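Local coordinates for DUF1896 domain-containing protein (Porphyromonas gingivalis, PDB 2APL) that is of unknown function but folds as a single, mainly helical chain with no strands, belonging to the DUF1896 family, at residues Phe12-Lys15 with Leu16-Tyr19; Glu22-Pro25 with Glu26-Gly29. All blocks are in the same frame, centred on the assembly; numbering follows the deposited sequence.

Interaction 1. Residues Phe12-Lys15 with Leu16-Tyr19; sequences FRLK and LETY
Arg13 and Glu17, one turn apart on the same helix, are joined by a salt bridge in which NE of Arg13 gives its N-H to OE2 of Glu17 at 2.8 Å. Arg13 is met at the edge of its guanidinium, close to that group's plane, whereas the carboxylate receives the bond on its anti side, the donor standing well out of the carboxylate plane, which is itself turned 88° from the guanidinium. The arginine chain reaches the site by running extended from CG to NE after leaving the backbone with CG anti to N (chi1 -176°). Its methylenes also serve: CG of Arg13 lies 3.6 Å from OE2 of Glu17.

On the next flank, Thr18 turns its hydroxyl back toward the carbonyl oxygen of Leu14. OG1 of Thr18 is 3.0 Å from O of Leu14, and the same oxygen takes the amide of Thr18 N at 3.0 Å. The short hydroxyl arm suits this place because OG1, set beside the backbone N (chi1 -61°), comes near the carbonyl one turn back. The Leu14 side chain crosses that of Thr18 at a slant, CD1 of Leu14 4.1 Å from OG1 of Thr18.

Beneath these side chains runs the regular i to i+4 ladder of an alpha helix; its straight rung from Glu17 N to Arg13 O, 2.8 Å long, keeps the two residues one turn apart on the same side of the helix.

Farther out, Asn31 and Thr35 take the terminal nitrogens of Arg13, while Lys15 reaches Ser63 and Tyr19 reaches the carbonyl of Leu70. Buried Phe12 and Leu16 face helices 31-51 and 55-67 or the loop at Leu70. With NE given to Glu17 and both NH groups bonded to the start of helix 31-51, the guanidinium is held in its rotation, and the carboxylate probably offsets its charge between the two helices.

Interaction 2. Residues Glu22-Pro25 with Glu26-Gly29; sequences EHFP and EMSG
Ser28 returns to Pro25 with its hydroxyl: OG of Ser28 donates to O of Pro25 at 2.7 Å, approaching with only a modest tilt from the carbonyl plane. The hydroxyl can fold back because OG stands between the backbone N and the carbonyl carbon (chi1 67°). The same oxygen also accepts the amide of Ser28 N at 3.1 Å, from well above the carbonyl plane, so one serine grips it twice. A serine fits because its short arm reaches an acceptor three residues back.

A further backbone bond, from Met27 N to O of Phe24 at 2.7 Å, closes the turn just after Phe24 has left helical geometry. Proline, lacking an amide hydrogen, is well placed where the regular helical ladder stops.

Nonpolar packing centres on Phe24. Met27, a selenomethionine, extends beside the phenylalanine, the two chains running side by side in the same direction, and SE of Met27 is 3.8 Å from CD1 of Phe24. This Met-aromatic contact is oblique, with SE 4.6 Å from the ring centroid and 46° off its normal.

Glu26 bends at chi2 (-77°), which turns its carboxylate back over the Phe24-Pro25 link. OE2 of Glu26 comes to the edge of the phenylalanine ring, 3.7 Å from CD1 of Phe24, while OE1 of Glu26 lies 3.5 Å from CD of Pro25. A water donates to OE2 of Glu26 at 2.6 Å and, more loosely, to O of His23, tying the carboxylate to the end of the helix.

The turn thus leads from helix 3-23 towards helix 31-51: Phe24 packs on Tyr19, Leu70 and Ser73, Pro25 and Glu26 lie against Tyr75 of helix 74-85, and Ser28 touches Leu20 and Asn21 of helix 3-23.

Interactions 1 and 2 follow each other along the chain, their centres about 11 Å apart. Residues 12-19 occupy the middle of helix 3-23, whereas residues 22-29 take in its last two residues and the connection to helix 31-51. They meet directly where CE2 of Tyr19 packs 3.7 Å from CE2 of Phe24, and the loop residue Leu70 borders both. Interaction 1 therefore belongs to the packing of helix 3-23 against helices 31-51 and 55-67, while interaction 2 brings the helix end against helix 74-85. Together they form a continuous run from helix body to turn within the DUF1896 family region; neither arrangement by itself reveals the protein's function.

Interaction 1. Residues Phe12-Lys15 with Leu16-Tyr19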
loop_
_atom_site.group_PDB
_atom_site.type_symbol
_atom_site.label_atom_id
_atom_site.label_comp_id
_atom_site.label_asym_id
_atom_site.label_seq_id
_atom_site.Cartn_x
_atom_site.Cartn_y
_atom_site.Cartn_z
ATOM N N PHE A 12 8.086 -13.928 7.463
ATOM C CA PHE A 12 7.391 -13.342 6.314
ATOM C C PHE A 12 6.044 -12.774 6.765
ATOM O O PHE A 12 5.670 -11.700 6.322
ATOM C CB PHE A 12 7.176 -14.370 5.186
ATOM C CG PHE A 12 8.469 -14.853 4.576
ATOM C CD1 PHE A 12 9.432 -13.922 4.126
ATOM C CD2 PHE A 12 8.734 -16.238 4.448
ATOM C CE1 PHE A 12 10.645 -14.373 3.560
ATOM C CE2 PHE A 12 9.958 -16.702 3.917
ATOM C CZ PHE A 12 10.907 -15.778 3.476
ATOM N N ARG A 13 5.306 -13.511 7.590
ATOM C CA ARG A 13 4.054 -12.973 8.143
ATOM C C ARG A 13 4.209 -11.627 8.882
ATOM O O ARG A 13 3.473 -10.695 8.597
ATOM C CB ARG A 13 3.311 -13.984 9.031
ATOM C CG ARG A 13 1.940 -13.403 9.502
ATOM C CD ARG A 13 1.041 -14.453 10.207
ATOM N NE ARG A 13 -0.267 -13.836 10.389
ATOM C CZ ARG A 13 -1.386 -14.302 9.845
ATOM N NH1 ARG A 13 -1.359 -15.435 9.157
ATOM N NH2 ARG A 13 -2.537 -13.651 10.036
ATOM N N LEU A 14 5.178 -11.524 9.789
ATOM C CA LEU A 14 5.451 -10.289 10.486
ATOM C C LEU A 14 5.795 -9.130 9.513
ATOM O O LEU A 14 5.260 -8.044 9.655
ATOM C CB LEU A 14 6.546 -10.455 11.553
ATOM C CG LEU A 14 6.688 -9.241 12.475
ATOM C CD1 LEU A 14 5.357 -8.845 13.130
ATOM C CD2 LEU A 14 7.791 -9.459 13.512
ATOM N N LYS A 15 6.667 -9.384 8.536
ATOM C CA LYS A 15 7.031 -8.356 7.562
ATOM C C LYS A 15 5.794 -7.836 6.810
ATOM O O LYS A 15 5.700 -6.641 6.510
ATOM C CB LYS A 15 8.020 -8.916 6.534
ATOM C CG LYS A 15 9.450 -9.154 7.078
ATOM C CD LYS A 15 10.365 -9.704 5.946
ATOM C CE LYS A 15 10.667 -8.656 4.895
ATOM N NZ LYS A 15 11.604 -9.258 3.934
ATOM N N LEU A 16 4.874 -8.749 6.465
ATOM C CA LEU A 16 3.720 -8.389 5.636
ATOM C C LEU A 16 2.721 -7.672 6.531
ATOM O O LEU A 16 2.126 -6.653 6.139
ATOM C CB LEU A 16 3.019 -9.649 5.051
ATOM C CG LEU A 16 1.744 -9.419 4.202
ATOM C CD1 LEU A 16 1.962 -8.391 3.046
ATOM C CD2 LEU A 16 1.247 -10.760 3.625
ATOM N N GLU A 17 2.558 -8.160 7.758
ATOM C CA GLU A 17 1.640 -7.440 8.685
ATOM C C GLU A 17 2.074 -5.998 8.885
ATOM O O GLU A 17 1.264 -5.052 8.800
ATOM C CB GLU A 17 1.489 -8.175 9.994
ATOM C CG GLU A 17 0.608 -9.453 9.869
ATOM C CD GLU A 17 0.517 -10.138 11.200
ATOM O OE1 GLU A 17 1.116 -9.629 12.163
ATOM O OE2 GLU A 17 -0.147 -11.152 11.318
ATOM N N THR A 18 3.351 -5.812 9.133
ATOM C CA THR A 18 3.909 -4.468 9.343
ATOM C C THR A 18 3.704 -3.563 8.084
ATOM O O THR A 18 3.284 -2.432 8.178
ATOM C CB THR A 18 5.360 -4.593 9.766
ATOM O OG1 THR A 18 5.411 -5.324 11.016
ATOM C CG2 THR A 18 6.030 -3.187 9.941
ATOM N N TYR A 19 4.015 -4.116 6.927
ATOM C CA TYR A 19 3.934 -3.405 5.671
ATOM C C TYR A 19 2.491 -2.970 5.404
ATOM O O TYR A 19 2.261 -1.833 5.018
ATOM C CB TYR A 19 4.448 -4.316 4.533
ATOM C CG TYR A 19 4.535 -3.565 3.211
ATOM C CD1 TYR A 19 5.625 -2.785 2.951
ATOM C CD2 TYR A 19 3.517 -3.670 2.213
ATOM C CE1 TYR A 19 5.752 -2.070 1.777
ATOM C CE2 TYR A 19 3.653 -2.971 0.977
ATOM C CZ TYR A 19 4.770 -2.143 0.799
ATOM O OH TYR A 19 5.027 -1.422 -0.359
#

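Interaction 2. Residues Glu22-Pro25 with Glu26-Gly29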
loop_
_atom_site.group_PDB
_atom_site.type_symbol
_atom_site.label_atom_id
_atom_site.label_comp_id
_atom_site.label_asym_id
_atom_site.label_seq_id
_atom_site.Cartn_x
_atom_site.Cartn_y
_atom_site.Cartn_z
ATOM N N GLU A 22 1.317 -0.263 7.725
ATOM C CA GLU A 22 1.808 1.097 7.404
ATOM C C GLU A 22 1.197 1.689 6.127
ATOM O O GLU A 22 0.960 2.872 6.060
ATOM C CB GLU A 22 3.343 1.100 7.259
ATOM C CG GLU A 22 4.087 0.731 8.562
ATOM C CD GLU A 22 5.604 0.468 8.352
ATOM O OE1 GLU A 22 5.995 -0.037 7.258
ATOM O OE2 GLU A 22 6.397 0.746 9.298
ATOM N N HIS A 23 0.961 0.851 5.127
ATOM C CA HIS A 23 0.785 1.310 3.745
ATOM C C HIS A 23 -0.609 0.972 3.189
ATOM O O HIS A 23 -1.053 1.559 2.201
ATOM C CB HIS A 23 1.842 0.649 2.830
ATOM C CG HIS A 23 3.251 1.057 3.140
ATOM N ND1 HIS A 23 3.720 2.339 2.931
ATOM C CD2 HIS A 23 4.279 0.368 3.700
ATOM C CE1 HIS A 23 4.984 2.411 3.316
ATOM N NE2 HIS A 23 5.343 1.233 3.793
ATOM N N PHE A 24 -1.244 -0.043 3.782
ATOM C CA PHE A 24 -2.587 -0.485 3.368
ATOM C C PHE A 24 -3.425 -0.794 4.604
ATOM O O PHE A 24 -3.876 -1.949 4.782
ATOM C CB PHE A 24 -2.478 -1.727 2.497
ATOM C CG PHE A 24 -1.714 -1.512 1.234
ATOM C CD1 PHE A 24 -2.382 -1.194 0.038
ATOM C CD2 PHE A 24 -0.331 -1.661 1.214
ATOM C CE1 PHE A 24 -1.688 -1.013 -1.143
ATOM C CE2 PHE A 24 0.379 -1.505 -0.017
ATOM C CZ PHE A 24 -0.296 -1.190 -1.180
ATOM N N PRO A 25 -3.594 0.221 5.500
ATOM C CA PRO A 25 -4.255 -0.070 6.775
ATOM C C PRO A 25 -5.614 -0.714 6.540
ATOM O O PRO A 25 -6.034 -1.524 7.343
ATOM C CB PRO A 25 -4.369 1.293 7.466
ATOM C CG PRO A 25 -4.105 2.339 6.362
ATOM C CD PRO A 25 -3.171 1.636 5.407
ATOM N N GLU A 26 -6.253 -0.386 5.434
ATOM C CA GLU A 26 -7.560 -0.945 5.104
ATOM C C GLU A 26 -7.564 -2.442 4.836
ATOM O O GLU A 26 -8.614 -3.105 4.988
ATOM C CB GLU A 26 -8.211 -0.187 3.907
ATOM C CG GLU A 26 -7.498 -0.347 2.531
ATOM C CD GLU A 26 -6.208 0.512 2.375
ATOM O OE1 GLU A 26 -5.893 1.336 3.285
ATOM O OE2 GLU A 26 -5.508 0.335 1.340
HETATM N N MSE A 27 -6.403 -2.968 4.424
HETATM C CA MSE A 27 -6.187 -4.410 4.212
HETATM C C MSE A 27 -5.517 -5.114 5.376
HETATM O O MSE A 27 -5.463 -6.329 5.399
HETATM C CB MSE A 27 -5.304 -4.625 2.967
HETATM C CG MSE A 27 -5.897 -3.987 1.685
HETATM SE SE MSE A 27 -4.518 -4.275 0.266
HETATM C CE MSE A 27 -5.734 -4.170 -1.158
ATOM N N SER A 28 -5.040 -4.346 6.364
ATOM C CA SER A 28 -4.169 -4.884 7.402
ATOM C C SER A 28 -4.835 -5.861 8.388
ATOM O O SER A 28 -4.143 -6.526 9.183
ATOM C CB SER A 28 -3.465 -3.754 8.178
ATOM O OG SER A 28 -4.395 -2.996 8.934
ATOM N N GLY A 29 -6.155 -5.949 8.363
ATOM C CA GLY A 29 -6.817 -6.964 9.172
ATOM C C GLY A 29 -7.323 -8.114 8.347
ATOM O O GLY A 29 -8.068 -8.973 8.868
HETATM O O HOH W 1 -3.674 1.859 0.278
#